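PDB 4WFV: allergen Bos d 2 from Bos taurus, which probably carries pheromones or other small odorant molecules in the manner of lipocalins, and is a major allergen of cow dander. Local coordinates for residues 22-28 and 109-114; 37-41 and 152-156. All blocks are in the same frame, centred on the assembly; numbering follows the deposited sequence.

In the fold
The chain folds as a lipocalin barrel, and each interaction fastens a different margin of it. In interaction 1, strand 17-23 and the turn after it are joined to strand 110-118; in interaction 2, the C-terminal tail is held against residues 38-40 of strand 38-45. Strands 17-23 and 38-45 follow each other in the chain, and the segments alternate along it: 22-28, 37-41, 109-114, 152-156. The contact centres lie about 20 Å apart, and the nearest atoms are about 6 Å apart without touching. M113 and Y39 point into the barrel, the cavity where lipocalins generally hold small ligands, whereas the R109 and R40 salt bridges lie at its periphery.

Interaction 1. Residues 22-28 and 109-114; sequences AADNKDK and RITKMT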
ATOM      1  N   ALA A  22      -0.887   8.049  -1.049  1.00  6.30           N
ATOM      2  CA  ALA A  22      -0.280   9.362  -1.258  1.00  5.32           C
ATOM      3  C   ALA A  22       0.991   9.146  -2.040  1.00  6.33           C
ATOM      4  O   ALA A  22       1.658   8.135  -1.863  1.00  7.77           O
ATOM      5  CB  ALA A  22       0.025  10.048   0.093  1.00  7.17           C
ATOM      6  N   ALA A  23       1.332  10.089  -2.918  1.00  6.90           N
ATOM      7  CA  ALA A  23       2.523   9.929  -3.752  1.00  6.48           C
ATOM      8  C   ALA A  23       3.063  11.276  -4.152  1.00  7.73           C
ATOM      9  O   ALA A  23       2.315  12.245  -4.222  1.00  9.57           O
ATOM     10  CB  ALA A  23       2.187   9.110  -5.020  1.00  8.28           C
ATOM     11  N   ASP A  24       4.362  11.334  -4.439  1.00  8.40           N
ATOM     12  CA  ASP A  24       4.915  12.584  -4.937  1.00  9.66           C
ATOM     13  C   ASP A  24       4.504  12.809  -6.390  1.00 11.62           C
ATOM     14  O   ASP A  24       4.281  13.948  -6.797  1.00 15.33           O
ATOM     15  CB  ASP A  24       6.431  12.712  -4.682  1.00  8.50           C
ATOM     16  CG  ASP A  24       7.257  11.553  -5.236  1.00 10.20           C
ATOM     17  OD1 ASP A  24       6.723  10.628  -5.879  1.00  9.69           O
ATOM     18  OD2 ASP A  24       8.490  11.607  -5.049  1.00 15.22           O
ATOM     19  N   ASN A  25       4.371  11.730  -7.158  1.00  9.26           N
ATOM     20  CA  ASN A  25       3.814  11.805  -8.506  1.00 10.15           C
ATOM     21  C   ASN A  25       2.351  11.398  -8.478  1.00  9.46           C
ATOM     22  O   ASN A  25       2.026  10.212  -8.549  1.00  9.34           O
ATOM     23  CB  ASN A  25       4.593  10.892  -9.456  1.00  9.33           C
ATOM     24  CG  ASN A  25       6.016  11.355  -9.660  1.00 11.26           C
ATOM     25  OD1 ASN A  25       6.279  12.554  -9.742  1.00 14.38           O
ATOM     26  ND2 ASN A  25       6.940  10.415  -9.736  1.00 10.50           N
ATOM     27  N   LYS A  26       1.469  12.382  -8.338  1.00 10.48           N
ATOM     28  CA  LYS A  26       0.057  12.093  -8.101  1.00 13.14           C
ATOM     29  C   LYS A  26      -0.576  11.251  -9.198  1.00  9.31           C
ATOM     30  O   LYS A  26      -1.472  10.456  -8.924  1.00  9.09           O
ATOM     31  CB  LYS A  26      -0.743  13.380  -7.881  1.00 18.23           C
ATOM     32  CG  LYS A  26      -2.211  13.139  -7.562  1.00 25.13           C
ATOM     33  CD  LYS A  26      -2.936  14.416  -7.150  1.00 30.55           C
ATOM     34  CE  LYS A  26      -3.111  15.367  -8.320  1.00 25.03           C
ATOM     35  NZ  LYS A  26      -3.927  16.555  -7.920  1.00 27.34           N
ATOM     36  N   ASP A  27      -0.119  11.420 -10.436  1.00  9.04           N
ATOM     37  CA  ASP A  27      -0.733  10.722 -11.563  1.00  9.89           C
ATOM     38  C   ASP A  27      -0.689   9.208 -11.402  1.00  9.58           C
ATOM     39  O   ASP A  27      -1.527   8.512 -11.955  1.00 10.48           O
ATOM     40  CB  ASP A  27      -0.095  11.139 -12.894  1.00 11.20           C
ATOM     41  CG  ASP A  27       1.374  10.819 -12.952  1.00  9.91           C
ATOM     42  OD1 ASP A  27       2.158  11.523 -12.292  1.00 12.95           O
ATOM     43  OD2 ASP A  27       1.750   9.858 -13.650  1.00 12.16           O
ATOM     44  N   LYS A  28       0.278   8.701 -10.636  1.00  8.71           N
ATOM     45  CA  LYS A  28       0.384   7.258 -10.422  1.00  9.01           C
ATOM     46  C   LYS A  28      -0.754   6.681  -9.582  1.00  7.94           C
ATOM     47  O   LYS A  28      -1.039   5.487  -9.688  1.00  8.51           O
ATOM     48  CB  LYS A  28       1.706   6.902  -9.747  1.00  8.42           C
ATOM     49  CG  LYS A  28       2.939   7.169 -10.595  1.00  9.54           C
ATOM     50  CD  LYS A  28       3.014   6.194 -11.761  1.00  9.20           C
ATOM     51  CE  LYS A  28       4.308   6.372 -12.570  1.00  9.82           C
ATOM     52  NZ  LYS A  28       4.429   5.347 -13.653  1.00 10.72           N
ATOM     53  N   ARG A 109      10.611   7.758 -14.187  1.00  9.81           N
ATOM     54  CA  ARG A 109      10.493   8.451 -12.915  1.00  9.62           C
ATOM     55  C   ARG A 109      10.568   7.486 -11.753  1.00  8.04           C
ATOM     56  O   ARG A 109      10.168   6.320 -11.864  1.00  8.65           O
ATOM     57  CB  ARG A 109       9.163   9.200 -12.840  1.00 12.39           C
ATOM     58  CG  ARG A 109       9.093  10.433 -13.732  1.00 10.65           C
ATOM     59  CD  ARG A 109       7.739  11.122 -13.591  1.00 14.78           C
ATOM     60  NE  ARG A 109       6.660  10.273 -14.079  1.00 12.97           N
ATOM     61  CZ  ARG A 109       5.375  10.440 -13.781  1.00 12.13           C
ATOM     62  NH1 ARG A 109       4.999  11.438 -12.997  1.00 12.23           N
ATOM     63  NH2 ARG A 109       4.474   9.601 -14.278  1.00 12.58           N
ATOM     64  N   ILE A 110      11.094   7.982 -10.643  1.00  8.79           N
ATOM     65  CA  ILE A 110      10.951   7.320  -9.353  1.00  8.67           C
ATOM     66  C   ILE A 110       9.770   7.960  -8.648  1.00  9.83           C
ATOM     67  O   ILE A 110       9.695   9.180  -8.557  1.00 10.54           O
ATOM     68  CB  ILE A 110      12.187   7.505  -8.482  1.00  8.78           C
ATOM     69  CG1 ILE A 110      13.386   6.851  -9.174  1.00 12.35           C
ATOM     70  CG2 ILE A 110      11.969   6.846  -7.122  1.00 10.61           C
ATOM     71  CD1 ILE A 110      14.723   7.235  -8.586  1.00 14.52           C
ATOM     72  N   THR A 111       8.844   7.134  -8.171  1.00  7.98           N
ATOM     73  CA  THR A 111       7.691   7.611  -7.425  1.00  8.12           C
ATOM     74  C   THR A 111       7.797   7.118  -5.997  1.00  8.42           C
ATOM     75  O   THR A 111       8.010   5.924  -5.747  1.00  9.84           O
ATOM     76  CB  THR A 111       6.394   7.100  -8.048  1.00  8.13           C
ATOM     77  OG1 THR A 111       6.275   7.631  -9.371  1.00  9.02           O
ATOM     78  CG2 THR A 111       5.172   7.542  -7.219  1.00  9.01           C
ATOM     79  N   LYS A 112       7.681   8.046  -5.059  1.00  8.00           N
ATOM     80  CA  LYS A 112       7.645   7.716  -3.643  1.00  7.58           C
ATOM     81  C   LYS A 112       6.203   7.792  -3.184  1.00  8.41           C
ATOM     82  O   LYS A 112       5.539   8.799  -3.389  1.00  8.20           O
ATOM     83  CB  LYS A 112       8.500   8.714  -2.873  1.00  9.60           C
ATOM     84  CG  LYS A 112       9.980   8.663  -3.257  1.00 10.93           C
ATOM     85  CD  LYS A 112      10.683   9.988  -2.977  1.00 14.63           C
ATOM     86  CE  LYS A 112      10.528  10.441  -1.538  1.00 21.83           C
ATOM     87  NZ  LYS A 112      11.300   9.590  -0.597  1.00 21.02           N
ATOM     88  N   MET A 113       5.702   6.714  -2.591  1.00  6.32           N
ATOM     89  CA  MET A 113       4.295   6.689  -2.200  1.00  7.27           C
ATOM     90  C   MET A 113       4.066   5.889  -0.926  1.00  8.17           C
ATOM     91  O   MET A 113       4.907   5.110  -0.482  1.00  7.95           O
ATOM     92  CB  MET A 113       3.420   6.154  -3.340  1.00 12.86           C
ATOM     93  CG  MET A 113       3.636   4.705  -3.652  1.00 11.78           C
ATOM     94  SD  MET A 113       2.462   4.100  -4.886  1.00 13.54           S
ATOM     95  CE  MET A 113       0.954   3.902  -3.951  1.00 13.58           C
ATOM     96  N   THR A 114       2.914   6.129  -0.322  1.00  5.61           N
ATOM     97  CA  THR A 114       2.491   5.301   0.797  1.00  6.60           C
ATOM     98  C   THR A 114       1.075   4.838   0.586  1.00  6.85           C
ATOM     99  O   THR A 114       0.327   5.419  -0.211  1.00  6.87           O
ATOM    100  CB  THR A 114       2.521   6.065   2.134  1.00  6.84           C
ATOM    101  OG1 THR A 114       1.645   7.195   2.043  1.00  7.58           O
ATOM    102  CG2 THR A 114       3.959   6.505   2.499  1.00  9.08           C
TER
HETATM  103  O   HOH W   1      10.396  10.595  -6.413  1.00 18.78           O
HETATM  104  O   HOH W   2       6.254  14.005 -12.617  1.00 23.06           O
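D27 and R109 meet end-on in a two-pronged salt bridge. R109 NH1 lies 2.9 Å from D27 OD1 and R109 NH2 is 2.8 Å from D27 OD2, both N-H groups arriving on the syn side of their oxygen. Carboxylate and guanidinium planes are only 12° apart, so two nearly straight bonds fix the rotation of both groups. The D27 carboxylate reaches the arginine because CG sits between the backbone N and the carbonyl carbon (chi1 61°). Beside this pair, K28 passes its CE 3.7 Å from R109 NH2 on the way to a salt bridge with D106.

Further bonds tie the turn to the facing strand. N25 ND2 donates almost straight to T111 OG1 at 2.9 Å, in the amide plane of N25. D24 OD1 takes the backbone N-H of K112, 2.9 Å from K112 N, met from above the carboxylate plane by 43°. D24 N donates to K112 O, and with OD1 taking K112 N in place of a main-chain carbonyl the two bonds carry the pairing one step past the strand. Water-mediated links run from D24 OD2 to I110 O and from N25 OD1 to R109 NH1.

Backbone bonds join A22 and T114 as an antiparallel hydrogen-bonded pair, with T114 N 2.8 Å from A22 O; A23 and M113 follow as the non-hydrogen-bonded pair. This is the antiparallel pairing of the first and eighth barrel strands that closes the lipocalin calyx.

Side chains meet on both faces of the sheet. Inward, A23 CB packs 3.6 Å from M113 CB, and the M113 thioether continues away toward V102, I29 and L35. On the face packed by helix 125-137, A22 CB comes within van der Waals range of T114 OG1, 3.8 Å away, and Y131 and N135 hydrogen-bond the threonine hydroxyl.

Interaction 2. Residues 37-41 and 152-156; sequences NYYRR and DNCPP
R40 lays its guanidinium edge against three residues of the tail. D152 meets it end-on in a two-bonded salt bridge: R40 NH1 lies 2.8 Å from D152 OD2 and R40 NH2 is 2.9 Å from D152 OD1. P155 O is gripped side-on from the same flat group, 2.8 Å from R40 NE in the carbonyl plane and also by R40 NH2 from above it, while C154 O adds a weak bond to NH2. A bend at chi2 (-70°) turns the chain so that R40 NH1 also reaches back to Y39 O, which helps fix its orientation. The terminal carboxylate of P156 stands farther off, its OXT in a long ion pair with R40 NE. D152 OD1 has a second donor, C154 N, in an Asx turn.

The Y38 ring packs beside this network, CD1 3.4 Å from D152 CG, and C154 SG makes an oblique sulfur-aromatic contact with the same ring.

The tail touches three successive strands: Y38 and R40 of 38-45, Y56 of 50-59 through P155, and C63 of 62-74 through the disulfide to C154. R40 and R41 form a classic beta bulge opposite T54 of strand 50-59.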
ATOM      1  N   ASN A  37      -4.341   0.725  -6.126  1.00  7.91           N
ATOM      2  CA  ASN A  37      -4.609  -0.700  -6.017  1.00  8.29           C
ATOM      3  C   ASN A  37      -5.488  -0.960  -4.808  1.00  7.04           C
ATOM      4  O   ASN A  37      -5.164  -0.554  -3.688  1.00  9.25           O
ATOM      5  CB  ASN A  37      -3.287  -1.466  -5.906  1.00 10.44           C
ATOM      6  CG  ASN A  37      -2.292  -1.067  -6.988  1.00 11.28           C
ATOM      7  OD1 ASN A  37      -1.115  -0.825  -6.707  1.00 13.46           O
ATOM      8  ND2 ASN A  37      -2.769  -0.975  -8.225  1.00 11.77           N
ATOM      9  N   TYR A  38      -6.614  -1.628  -5.043  1.00  7.67           N
ATOM     10  CA  TYR A  38      -7.605  -1.835  -3.996  1.00  6.94           C
ATOM     11  C   TYR A  38      -7.363  -3.158  -3.280  1.00  6.84           C
ATOM     12  O   TYR A  38      -7.838  -4.220  -3.706  1.00  8.14           O
ATOM     13  CB  TYR A  38      -9.023  -1.743  -4.576  1.00  8.41           C
ATOM     14  CG  TYR A  38      -9.317  -0.408  -5.231  1.00  7.03           C
ATOM     15  CD1 TYR A  38      -9.627   0.713  -4.469  1.00  7.91           C
ATOM     16  CD2 TYR A  38      -9.284  -0.270  -6.615  1.00  8.26           C
ATOM     17  CE1 TYR A  38      -9.906   1.947  -5.073  1.00  7.50           C
ATOM     18  CE2 TYR A  38      -9.559   0.958  -7.229  1.00  8.68           C
ATOM     19  CZ  TYR A  38      -9.866   2.054  -6.444  1.00  7.96           C
ATOM     20  OH  TYR A  38     -10.143   3.268  -7.035  1.00  9.52           O
ATOM     21  N   TYR A  39      -6.630  -3.070  -2.171  1.00  7.17           N
ATOM     22  CA  TYR A  39      -6.242  -4.236  -1.383  1.00  7.14           C
ATOM     23  C   TYR A  39      -7.431  -5.053  -0.941  1.00  6.94           C
ATOM     24  O   TYR A  39      -8.491  -4.511  -0.633  1.00  8.17           O
ATOM     25  CB  TYR A  39      -5.497  -3.788  -0.123  1.00  7.45           C
ATOM     26  CG  TYR A  39      -4.024  -3.516  -0.330  1.00  8.97           C
ATOM     27  CD1 TYR A  39      -3.590  -2.375  -1.003  1.00  7.66           C
ATOM     28  CD2 TYR A  39      -3.065  -4.393   0.159  1.00 11.30           C
ATOM     29  CE1 TYR A  39      -2.241  -2.117  -1.188  1.00 10.47           C
ATOM     30  CE2 TYR A  39      -1.707  -4.142  -0.016  1.00 12.19           C
ATOM     31  CZ  TYR A  39      -1.301  -3.008  -0.688  1.00 10.09           C
ATOM     32  OH  TYR A  39       0.056  -2.787  -0.858  1.00 12.77           O
ATOM     33  N   ARG A  40      -7.236  -6.368  -0.904  1.00  8.56           N
ATOM     34  CA  ARG A  40      -8.217  -7.273  -0.303  1.00  8.27           C
ATOM     35  C   ARG A  40      -7.583  -8.182   0.739  1.00  9.63           C
ATOM     36  O   ARG A  40      -8.191  -8.460   1.773  1.00 10.55           O
ATOM     37  CB  ARG A  40      -8.944  -8.092  -1.381  1.00  8.42           C
ATOM     38  CG  ARG A  40      -9.847  -7.255  -2.292  1.00  7.56           C
ATOM     39  CD  ARG A  40     -11.066  -6.750  -1.538  1.00  7.08           C
ATOM     40  NE  ARG A  40     -12.011  -6.031  -2.381  1.00  7.95           N
ATOM     41  CZ  ARG A  40     -11.980  -4.720  -2.615  1.00  6.63           C
ATOM     42  NH1 ARG A  40     -11.037  -3.950  -2.075  1.00  7.56           N
ATOM     43  NH2 ARG A  40     -12.928  -4.176  -3.369  1.00  7.17           N
ATOM     44  N   ARG A  41      -6.363  -8.647   0.490  1.00  9.33           N
ATOM     45  CA  ARG A  41      -5.772  -9.619   1.403  1.00 12.01           C
ATOM     46  C   ARG A  41      -4.264  -9.657   1.287  1.00 10.16           C
ATOM     47  O   ARG A  41      -3.717  -9.528   0.189  1.00 12.34           O
ATOM     48  CB  ARG A  41      -6.338 -11.012   1.119  1.00 12.93           C
ATOM     49  CG  ARG A  41      -5.925 -12.069   2.131  1.00 14.44           C
ATOM     50  CD  ARG A  41      -6.620 -13.393   1.825  1.00 22.33           C
ATOM     51  NE  ARG A  41      -6.281 -14.432   2.794  1.00 27.94           N
ATOM     52  CZ  ARG A  41      -6.684 -15.697   2.701  1.00 39.41           C
ATOM     53  NH1 ARG A  41      -7.442 -16.078   1.683  1.00 37.17           N
ATOM     54  NH2 ARG A  41      -6.327 -16.579   3.626  1.00 35.03           N
ATOM     55  N   ASP A 152     -13.761   2.695  -4.139  1.00  7.53           N
ATOM     56  CA  ASP A 152     -13.591   1.247  -4.222  1.00  6.20           C
ATOM     57  C   ASP A 152     -14.933   0.549  -4.350  1.00  8.47           C
ATOM     58  O   ASP A 152     -15.521   0.088  -3.360  1.00  7.85           O
ATOM     59  CB  ASP A 152     -12.841   0.718  -3.002  1.00  6.87           C
ATOM     60  CG  ASP A 152     -12.444  -0.742  -3.147  1.00  7.01           C
ATOM     61  OD1 ASP A 152     -12.939  -1.406  -4.086  1.00  7.84           O
ATOM     62  OD2 ASP A 152     -11.658  -1.229  -2.312  1.00  8.65           O
ATOM     63  N   ASN A 153     -15.403   0.486  -5.590  1.00  9.37           N
ATOM     64  CA  ASN A 153     -16.662  -0.158  -5.911  1.00  9.60           C
ATOM     65  C   ASN A 153     -16.408  -1.524  -6.508  1.00 12.04           C
ATOM     66  O   ASN A 153     -17.264  -2.074  -7.199  1.00 10.89           O
ATOM     67  CB  ASN A 153     -17.499   0.721  -6.854  1.00 10.56           C
ATOM     68  CG  ASN A 153     -16.824   0.967  -8.190  1.00 12.65           C
ATOM     69  OD1 ASN A 153     -15.639   0.701  -8.371  1.00 12.20           O
ATOM     70  ND2 ASN A 153     -17.593   1.475  -9.142  1.00 19.37           N
ATOM     71  N   CYS A 154     -15.227  -2.079  -6.251  1.00  9.24           N
ATOM     72  CA  CYS A 154     -14.954  -3.460  -6.651  1.00  9.54           C
ATOM     73  C   CYS A 154     -15.539  -4.440  -5.639  1.00 10.35           C
ATOM     74  O   CYS A 154     -15.820  -4.066  -4.507  1.00  9.59           O
ATOM     75  CB  CYS A 154     -13.451  -3.688  -6.815  1.00  7.72           C
ATOM     76  SG  CYS A 154     -12.693  -2.614  -8.091  1.00 16.98           S
ATOM     77  N   PRO A 155     -15.729  -5.701  -6.046  1.00  9.33           N
ATOM     78  CA  PRO A 155     -16.362  -6.659  -5.137  1.00 10.55           C
ATOM     79  C   PRO A 155     -15.596  -6.762  -3.822  1.00 10.47           C
ATOM     80  O   PRO A 155     -14.366  -6.714  -3.825  1.00 10.74           O
ATOM     81  CB  PRO A 155     -16.296  -7.974  -5.932  1.00 12.93           C
ATOM     82  CG  PRO A 155     -16.301  -7.537  -7.358  1.00 13.28           C
ATOM     83  CD  PRO A 155     -15.451  -6.289  -7.368  1.00 12.42           C
ATOM     84  N   PRO A 156     -16.317  -6.890  -2.696  1.00  9.98           N
ATOM     85  CA  PRO A 156     -15.652  -6.945  -1.392  1.00 11.80           C
ATOM     86  C   PRO A 156     -14.893  -8.260  -1.192  1.00 17.14           C
ATOM     87  O   PRO A 156     -15.105  -9.240  -1.909  1.00 20.49           O
ATOM     88  CB  PRO A 156     -16.819  -6.828  -0.404  1.00 13.84           C
ATOM     89  CG  PRO A 156     -17.984  -7.397  -1.152  1.00 13.25           C
ATOM     90  CD  PRO A 156     -17.784  -6.980  -2.574  1.00 12.15           C
ATOM     91  OXT PRO A 156     -14.032  -8.367  -0.314  1.00 20.62           O
TER